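Local atomic coordinates of vanadium-dependent bromoperoxidase (Corallina officinalis, PDB entry 1QHB), a protein that catalyses the vanadate-dependent bromination of organic substrates by bromide and hydrogen peroxide, working as a dodecamer that also binds one calcium ion per subunit. Residues A91-G96 with R121-S126; P287-M292 with R308-Y313; E337-A342 with N535-N540. All coordinates share one frame; numbering follows the deposited sequence.

Interaction 1: A91-G96 with R121-S126; sequences AALTLG and RGWENS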
loop_
_atom_site.group_PDB
_atom_site.type_symbol
_atom_site.label_atom_id
_atom_site.label_comp_id
_atom_site.label_asym_id
_atom_site.label_seq_id
_atom_site.Cartn_x
_atom_site.Cartn_y
_atom_site.Cartn_z
ATOM N N ALA A 91 29.208 30.718 9.873
ATOM C CA ALA A 91 30.540 31.125 10.317
ATOM C C ALA A 91 31.224 32.080 9.338
ATOM O O ALA A 91 32.134 32.831 9.701
ATOM C CB ALA A 91 31.360 29.863 10.534
ATOM N N ALA A 92 30.801 32.089 8.076
ATOM C CA ALA A 92 31.420 32.981 7.096
ATOM C C ALA A 92 30.750 34.344 7.064
ATOM O O ALA A 92 31.067 35.150 6.173
ATOM C CB ALA A 92 31.416 32.274 5.740
ATOM N N LEU A 93 29.810 34.639 7.961
ATOM C CA LEU A 93 29.127 35.923 7.901
ATOM C C LEU A 93 30.023 37.016 8.467
ATOM O O LEU A 93 30.923 36.745 9.237
ATOM C CB LEU A 93 27.845 35.940 8.720
ATOM C CG LEU A 93 26.708 35.036 8.206
ATOM C CD1 LEU A 93 25.610 34.984 9.245
ATOM C CD2 LEU A 93 26.201 35.507 6.851
ATOM N N THR A 94 29.678 38.264 8.158
ATOM C CA THR A 94 30.417 39.381 8.681
ATOM C C THR A 94 29.787 39.819 10.005
ATOM O O THR A 94 28.683 40.324 10.006
ATOM C CB THR A 94 30.376 40.578 7.722
ATOM O OG1 THR A 94 30.917 40.121 6.469
ATOM C CG2 THR A 94 31.223 41.700 8.289
ATOM N N LEU A 95 30.579 39.681 11.067
ATOM C CA LEU A 95 30.105 40.095 12.381
ATOM C C LEU A 95 30.985 41.165 13.004
ATOM O O LEU A 95 32.186 40.892 13.097
ATOM C CB LEU A 95 30.195 38.861 13.290
ATOM C CG LEU A 95 29.663 38.948 14.704
ATOM C CD1 LEU A 95 28.156 39.218 14.679
ATOM C CD2 LEU A 95 29.959 37.652 15.470
ATOM N N GLY A 96 30.469 42.271 13.488
ATOM C CA GLY A 96 31.360 43.213 14.182
ATOM C C GLY A 96 32.096 44.146 13.252
ATOM O O GLY A 96 32.026 44.057 12.038
ATOM N N ARG A 121 29.763 39.437 20.106
ATOM C CA ARG A 121 28.887 38.322 20.532
ATOM C C ARG A 121 28.189 37.871 19.248
ATOM O O ARG A 121 28.071 38.704 18.352
ATOM C CB ARG A 121 27.912 38.705 21.659
ATOM C CG ARG A 121 27.057 39.915 21.354
ATOM C CD ARG A 121 26.141 40.288 22.510
ATOM N NE ARG A 121 25.248 39.177 22.861
ATOM C CZ ARG A 121 24.044 39.264 23.387
ATOM N NH1 ARG A 121 23.498 40.452 23.651
ATOM N NH2 ARG A 121 23.435 38.097 23.638
ATOM N N GLY A 122 27.738 36.620 19.123
ATOM C CA GLY A 122 27.102 36.136 17.920
ATOM C C GLY A 122 25.598 35.959 18.025
ATOM O O GLY A 122 25.013 36.155 19.097
ATOM N N TRP A 123 24.961 35.650 16.887
ATOM C CA TRP A 123 23.492 35.503 16.883
ATOM C C TRP A 123 23.091 34.253 17.639
ATOM O O TRP A 123 23.908 33.353 17.584
ATOM C CB TRP A 123 22.953 35.491 15.464
ATOM C CG TRP A 123 23.256 36.808 14.795
ATOM C CD1 TRP A 123 22.557 37.957 14.932
ATOM C CD2 TRP A 123 24.329 37.079 13.890
ATOM N NE1 TRP A 123 23.117 38.963 14.162
ATOM C CE2 TRP A 123 24.199 38.427 13.511
ATOM C CE3 TRP A 123 25.353 36.316 13.342
ATOM C CZ2 TRP A 123 25.088 39.047 12.621
ATOM C CZ3 TRP A 123 26.210 36.933 12.447
ATOM C CH2 TRP A 123 26.085 38.284 12.102
ATOM N N GLU A 124 21.936 34.272 18.323
ATOM C CA GLU A 124 21.592 33.093 19.119
ATOM C C GLU A 124 20.631 32.181 18.389
ATOM O O GLU A 124 19.446 32.507 18.212
ATOM C CB GLU A 124 20.995 33.571 20.477
ATOM C CG GLU A 124 21.906 34.638 21.119
ATOM C CD GLU A 124 21.357 35.317 22.348
ATOM O OE1 GLU A 124 21.256 34.629 23.398
ATOM O OE2 GLU A 124 21.013 36.533 22.333
ATOM N N ASN A 125 21.098 31.001 17.934
ATOM C CA ASN A 125 20.182 30.073 17.270
ATOM C C ASN A 125 19.359 30.718 16.164
ATOM O O ASN A 125 18.105 30.684 16.157
ATOM C CB ASN A 125 19.167 29.524 18.292
ATOM C CG ASN A 125 19.850 28.700 19.371
ATOM O OD1 ASN A 125 19.750 29.029 20.561
ATOM N ND2 ASN A 125 20.539 27.664 18.907
ATOM N N SER A 126 20.053 31.249 15.163
ATOM C CA SER A 126 19.365 31.888 14.049
ATOM C C SER A 126 18.617 30.899 13.185
ATOM O O SER A 126 17.756 31.380 12.446
ATOM C CB SER A 126 20.352 32.694 13.224
ATOM O OG SER A 126 21.611 31.993 13.197
#
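Leu95 and Leu93 reach from the loop after helix 87-91 to the six-membered ring of Trp123. Leu95 CD1 sits over one face of that ring, 3.7 Å from its centroid and 23° off the normal, a CH-pi contact displaced toward the rim; its nearest ring atom is Trp123 CH2 at 3.4 Å. The second methyl, Leu95 CD2, turns to the backbone just before Trp123 and lies 3.6 Å from Arg121 O. With Leu95 CG anti to the backbone N (chi1 -175°), the two methyls divide between the indole face (CD1) and the backbone of Arg121 and Gly122 (CD2). Leu93 CD1 comes in obliquely, 3.8 Å from Trp123 CZ3, while Thr94 O lies in the ring plane at the edge, 3.9 Å from Trp123 CH2. Trp123 NE1 donates to Lys59 O, and Phe78 and Phe477 add further ring contacts. Within 121-126, Arg121 NH2 and Glu124 OE2 form a salt bridge of 3.2 Å, and the same OE2 accepts from Phe477 N. Trp123 and Glu124 pair in a parallel beta ladder with a strand of a second subunit; Gly122 N donates to Asp363, a calcium ligand of that subunit, and Ser126 N to its Gln368. No hydrogen bond joins 91-96 to 121-126, and the contact is therefore apolar, made by leucine methyls on a tryptophan near the probable active-site His478.

Interaction 2: P287-M292 with R308-Y313; sequences PGRDFM and RGFESY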
loop_
_atom_site.group_PDB
_atom_site.type_symbol
_atom_site.label_atom_id
_atom_site.label_comp_id
_atom_site.label_asym_id
_atom_site.label_seq_id
_atom_site.Cartn_x
_atom_site.Cartn_y
_atom_site.Cartn_z
ATOM N N PRO A 287 19.497 51.899 41.098
ATOM C CA PRO A 287 18.406 52.792 40.703
ATOM C C PRO A 287 18.952 53.962 39.926
ATOM O O PRO A 287 20.015 54.448 40.265
ATOM C CB PRO A 287 17.831 53.267 42.037
ATOM C CG PRO A 287 18.239 52.189 42.996
ATOM C CD PRO A 287 19.621 51.775 42.557
ATOM N N GLY A 288 18.272 54.413 38.885
ATOM C CA GLY A 288 18.692 55.546 38.099
ATOM C C GLY A 288 19.814 55.321 37.115
ATOM O O GLY A 288 20.236 56.244 36.425
ATOM N N ARG A 289 20.408 54.151 37.024
ATOM C CA ARG A 289 21.483 53.960 36.049
ATOM C C ARG A 289 20.907 53.227 34.831
ATOM O O ARG A 289 20.426 52.094 34.947
ATOM C CB ARG A 289 22.632 53.219 36.708
ATOM C CG ARG A 289 23.813 52.924 35.792
ATOM C CD ARG A 289 24.888 52.116 36.526
ATOM N NE ARG A 289 26.021 52.034 35.594
ATOM C CZ ARG A 289 26.982 51.137 35.559
ATOM N NH1 ARG A 289 26.974 50.158 36.468
ATOM N NH2 ARG A 289 27.906 51.251 34.618
ATOM N N ASP A 290 20.868 53.907 33.705
ATOM C CA ASP A 290 20.391 53.343 32.443
ATOM C C ASP A 290 21.579 53.302 31.489
ATOM O O ASP A 290 22.627 53.882 31.796
ATOM C CB ASP A 290 19.236 54.099 31.842
ATOM C CG ASP A 290 18.018 54.130 32.741
ATOM O OD1 ASP A 290 17.441 53.034 32.979
ATOM O OD2 ASP A 290 17.617 55.232 33.200
ATOM N N PHE A 291 21.450 52.647 30.355
ATOM C CA PHE A 291 22.560 52.325 29.481
ATOM C C PHE A 291 22.247 52.635 28.034
ATOM O O PHE A 291 21.065 52.794 27.694
ATOM C CB PHE A 291 22.917 50.819 29.546
ATOM C CG PHE A 291 23.268 50.356 30.944
ATOM C CD1 PHE A 291 24.572 50.435 31.382
ATOM C CD2 PHE A 291 22.305 49.847 31.809
ATOM C CE1 PHE A 291 24.939 50.015 32.649
ATOM C CE2 PHE A 291 22.656 49.450 33.080
ATOM C CZ PHE A 291 23.970 49.546 33.508
ATOM N N MET A 292 23.328 52.710 27.262
ATOM C CA MET A 292 23.200 52.972 25.841
ATOM C C MET A 292 22.511 54.300 25.567
ATOM O O MET A 292 21.741 54.422 24.630
ATOM C CB MET A 292 22.444 51.790 25.185
ATOM C CG MET A 292 23.256 50.554 25.083
ATOM S SD MET A 292 22.373 49.038 24.683
ATOM C CE MET A 292 21.892 49.421 22.991
ATOM N N ARG A 308 27.635 42.303 28.050
ATOM C CA ARG A 308 26.921 41.524 29.030
ATOM C C ARG A 308 27.645 41.488 30.364
ATOM O O ARG A 308 28.827 41.135 30.465
ATOM C CB ARG A 308 26.682 40.054 28.559
ATOM C CG ARG A 308 25.634 40.027 27.448
ATOM C CD ARG A 308 25.426 38.654 26.821
ATOM N NE ARG A 308 26.613 38.204 26.100
ATOM C CZ ARG A 308 26.771 37.059 25.485
ATOM N NH1 ARG A 308 25.817 36.136 25.493
ATOM N NH2 ARG A 308 27.945 36.814 24.881
ATOM N N GLY A 309 26.914 41.698 31.462
ATOM C CA GLY A 309 27.485 41.542 32.780
ATOM C C GLY A 309 28.003 42.836 33.318
ATOM O O GLY A 309 28.630 42.810 34.367
ATOM N N PHE A 310 27.795 43.935 32.605
ATOM C CA PHE A 310 28.279 45.241 33.038
ATOM C C PHE A 310 27.410 45.976 34.043
ATOM O O PHE A 310 27.794 47.019 34.591
ATOM C CB PHE A 310 28.462 46.097 31.791
ATOM C CG PHE A 310 29.293 47.352 31.978
ATOM C CD1 PHE A 310 30.625 47.304 32.321
ATOM C CD2 PHE A 310 28.717 48.579 31.699
ATOM C CE1 PHE A 310 31.371 48.462 32.435
ATOM C CE2 PHE A 310 29.448 49.765 31.805
ATOM C CZ PHE A 310 30.771 49.667 32.198
ATOM N N GLU A 311 26.209 45.528 34.390
ATOM C CA GLU A 311 25.418 46.210 35.390
ATOM C C GLU A 311 25.962 46.165 36.811
ATOM O O GLU A 311 26.642 45.239 37.238
ATOM C CB GLU A 311 24.004 45.599 35.405
ATOM C CG GLU A 311 23.309 45.909 34.091
ATOM C CD GLU A 311 23.471 44.735 33.119
ATOM O OE1 GLU A 311 24.192 43.768 33.404
ATOM O OE2 GLU A 311 22.826 44.830 32.044
ATOM N N SER A 312 25.544 47.164 37.604
ATOM C CA SER A 312 25.942 47.170 39.020
ATOM C C SER A 312 24.647 47.077 39.824
ATOM O O SER A 312 23.601 47.463 39.320
ATOM C CB SER A 312 26.623 48.410 39.537
ATOM O OG SER A 312 25.818 49.535 39.088
ATOM N N TYR A 313 24.766 46.469 40.981
ATOM C CA TYR A 313 23.660 46.144 41.869
ATOM C C TYR A 313 23.959 46.668 43.272
ATOM O O TYR A 313 25.103 46.894 43.654
ATOM C CB TYR A 313 23.511 44.574 42.007
ATOM C CG TYR A 313 23.185 43.987 40.641
ATOM C CD1 TYR A 313 24.189 43.678 39.711
ATOM C CD2 TYR A 313 21.837 43.845 40.264
ATOM C CE1 TYR A 313 23.869 43.219 38.437
ATOM C CE2 TYR A 313 21.548 43.391 38.999
ATOM C CZ TYR A 313 22.540 43.073 38.096
ATOM O OH TYR A 313 22.147 42.640 36.865
#
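Arg289 presents the edge of its guanidinium to Ser312, with NH2 reaching the CE2 corner of the Phe310 ring obliquely, the two side chains crossing at about a right angle. They belong to the two loops on either side of helix 295-302 in the chain, between strands 276-285 and 313-318. One face of the guanidinium is covered from within its own segment by Phe291 CE1, 3.5 Å above the plane and offset toward the rim. Ser312 OG lies at the edge, near the guanidinium plane, and accepts a hydrogen bond of 2.9 Å from Arg289 NH1 with an N-H...O angle of 144°. The planes of the guanidinium and the Phe310 ring are 61° apart, and Arg289 NH2 comes to 3.5 Å from Phe310 CE2. An extended chain from CG to NE, with CG anti to the backbone N (chi1 179°), carries the Arg289 head across to the second loop. Phe291 meets that loop at two points. Its CE2 is 3.7 Å from Glu311 CG, and its CE1 is 4.2 Å from Phe310 CD2, both at a slant. The Glu311 chain bends at its second torsion; its CG methylene meets Phe291, while OE2 accepts a hydrogen bond from Ala472 N. Besides receiving the arginine N-H, Ser312 OG is hydrogen-bonded to Thr286 OG1, which ties the hydroxyl back to the residue just ahead of Pro287, and Ser312 CB itself lies 3.5 Å from Arg289 NH1.

Interaction 3: E337-A342 with N535-N540; sequences EAYLNA and NKLADN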
loop_
_atom_site.group_PDB
_atom_site.type_symbol
_atom_site.label_atom_id
_atom_site.label_comp_id
_atom_site.label_asym_id
_atom_site.label_seq_id
_atom_site.Cartn_x
_atom_site.Cartn_y
_atom_site.Cartn_z
ATOM N N GLU A 337 10.574 29.879 34.435
ATOM C CA GLU A 337 10.725 30.165 35.845
ATOM C C GLU A 337 9.465 30.697 36.518
ATOM O O GLU A 337 9.013 30.174 37.528
ATOM C CB GLU A 337 11.923 31.146 36.064
ATOM C CG GLU A 337 12.144 31.458 37.541
ATOM C CD GLU A 337 13.449 32.156 37.873
ATOM O OE1 GLU A 337 14.317 32.227 36.973
ATOM O OE2 GLU A 337 13.576 32.583 39.042
ATOM N N ALA A 338 8.858 31.747 36.021
ATOM C CA ALA A 338 7.709 32.381 36.655
ATOM C C ALA A 338 6.552 31.405 36.808
ATOM O O ALA A 338 5.846 31.490 37.796
ATOM C CB ALA A 338 7.293 33.610 35.840
ATOM N N TYR A 339 6.343 30.528 35.831
ATOM C CA TYR A 339 5.178 29.626 35.750
ATOM C C TYR A 339 5.420 28.400 36.583
ATOM O O TYR A 339 4.515 27.821 37.209
ATOM C CB TYR A 339 4.816 29.336 34.269
ATOM C CG TYR A 339 5.124 30.627 33.493
ATOM C CD1 TYR A 339 4.352 31.748 33.629
ATOM C CD2 TYR A 339 6.290 30.691 32.743
ATOM C CE1 TYR A 339 4.705 32.941 32.995
ATOM C CE2 TYR A 339 6.674 31.864 32.105
ATOM C CZ TYR A 339 5.886 32.987 32.244
ATOM O OH TYR A 339 6.268 34.158 31.641
ATOM N N LEU A 340 6.674 27.993 36.679
ATOM C CA LEU A 340 7.009 26.868 37.551
ATOM C C LEU A 340 6.842 27.311 39.003
ATOM O O LEU A 340 6.254 26.636 39.837
ATOM C CB LEU A 340 8.423 26.387 37.223
ATOM C CG LEU A 340 9.067 25.492 38.290
ATOM C CD1 LEU A 340 8.343 24.166 38.392
ATOM C CD2 LEU A 340 10.551 25.357 38.034
ATOM N N ASN A 341 7.229 28.540 39.315
ATOM C CA ASN A 341 7.077 29.073 40.686
ATOM C C ASN A 341 5.597 29.251 41.007
ATOM O O ASN A 341 5.276 28.985 42.151
ATOM C CB ASN A 341 7.774 30.425 40.870
ATOM C CG ASN A 341 9.285 30.296 40.762
ATOM O OD1 ASN A 341 9.949 31.352 40.781
ATOM N ND2 ASN A 341 9.816 29.093 40.612
ATOM N N ALA A 342 4.808 29.670 40.027
ATOM C CA ALA A 342 3.366 29.820 40.229
ATOM C C ALA A 342 2.750 28.467 40.535
ATOM O O ALA A 342 2.030 28.272 41.511
ATOM C CB ALA A 342 2.708 30.384 38.987
ATOM N N ASN A 535 -2.883 34.790 34.016
ATOM C CA ASN A 535 -2.852 35.667 32.860
ATOM C C ASN A 535 -2.076 36.923 33.230
ATOM O O ASN A 535 -1.234 37.427 32.484
ATOM C CB ASN A 535 -4.246 36.076 32.341
ATOM C CG ASN A 535 -5.025 34.982 31.654
ATOM O OD1 ASN A 535 -4.546 33.890 31.303
ATOM N ND2 ASN A 535 -6.321 35.223 31.430
ATOM N N LYS A 536 -2.322 37.492 34.410
ATOM C CA LYS A 536 -1.574 38.693 34.857
ATOM C C LYS A 536 -0.062 38.462 34.892
ATOM O O LYS A 536 0.741 39.324 34.529
ATOM C CB LYS A 536 -2.083 39.087 36.255
ATOM C CG LYS A 536 -1.442 40.419 36.695
ATOM C CD LYS A 536 -1.929 40.914 38.039
ATOM C CE LYS A 536 -3.395 41.356 37.995
ATOM N NZ LYS A 536 -4.013 41.514 39.341
ATOM N N LEU A 537 0.347 37.310 35.426
ATOM C CA LEU A 537 1.735 36.911 35.532
ATOM C C LEU A 537 2.398 36.802 34.148
ATOM O O LEU A 537 3.510 37.323 33.903
ATOM C CB LEU A 537 1.813 35.549 36.233
ATOM C CG LEU A 537 3.209 34.921 36.430
ATOM C CD1 LEU A 537 4.047 35.790 37.340
ATOM C CD2 LEU A 537 3.096 33.523 37.027
ATOM N N ALA A 538 1.695 36.190 33.200
ATOM C CA ALA A 538 2.173 36.175 31.812
ATOM C C ALA A 538 2.376 37.579 31.306
ATOM O O ALA A 538 3.416 37.916 30.749
ATOM C CB ALA A 538 1.189 35.442 30.887
ATOM N N ASP A 539 1.356 38.447 31.566
ATOM C CA ASP A 539 1.515 39.845 31.155
ATOM C C ASP A 539 2.661 40.523 31.899
ATOM O O ASP A 539 3.325 41.354 31.279
ATOM C CB ASP A 539 0.202 40.601 31.313
ATOM C CG ASP A 539 -0.649 40.735 30.080
ATOM O OD1 ASP A 539 -0.117 40.675 28.927
ATOM O OD2 ASP A 539 -1.891 40.926 30.212
ATOM N N ASN A 540 2.891 40.279 33.172
ATOM C CA ASN A 540 3.972 40.926 33.922
ATOM C C ASN A 540 5.347 40.571 33.371
ATOM O O ASN A 540 6.271 41.366 33.177
ATOM C CB ASN A 540 3.918 40.433 35.366
ATOM C CG ASN A 540 2.832 40.963 36.280
ATOM O OD1 ASN A 540 2.678 40.382 37.352
ATOM N ND2 ASN A 540 2.096 42.016 35.952
#
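Ala338 and Leu537 mark the nearest approach of two nearly antiparallel helix segments, with their CA atoms 7.6 Å apart. The axes of 337-342 and 535-540 come within 10.5 Å, and their N-to-C directions differ by 154°. Leu537 does most of the touching. With CG anti to the backbone N (chi1 179°), it projects its two methyls toward the opposite helix: CD1 lies 4.2 Å from Ala338 CB, and CD2 lies 3.7 Å from Ala342 CB. These alanines are one helical turn apart, and the same CD2 methyl also comes within 3.5 Å of Ala338 O, a carbonyl already accepting the helical hydrogen bond from Ala342 N. Tyr339 flanks Leu537, its CD1 4.0 Å from Leu537 CD2 and its CE1 4.3 Å from Ala538 CA, both met obliquely. Ala338 CB covers one face of the tyrosine ring from within its own helix, 3.8 Å above the plane over its centre. The ring continues onto Ala489, Cys492 and Val493 of helix 484-499, while Val541 of helix 530-548 packs on Ala338 and Tyr339. All the touching residues are buried, and no hydrogen bond crosses between the segments. A leucine set against small alanines and flanked by an aromatic ring joins helices 337-349 and 530-548 in the helical core of the vanadium haloperoxidase fold, beside helix 484-499, which starts at the vanadate-site residues Gly484 and His485.

In the fold
The three contacts follow one another along the chain and none encloses another. Interactions 1 and 2 have centres 25 Å apart but touch at their ends, where Arg121 NH2 and Arg308 NH1, two like charges, lie 3.6 Å apart; Arg121 pairs with Glu124, and Arg308 with Asp306 and with Asp369 of the second subunit. Interaction 3, deeper in the chain, stays about 15 Å from interaction 1 and 13 Å from interaction 2 between nearest atoms. Interactions 1 and 3 come closest to the probable active site, with side chains about 6 Å apart for Trp123 and His478 and for Tyr339 and the vanadate-site His485; interaction 2 is farther off, Glu311 about 10 Å from Arg545. Each also touches the second subunit.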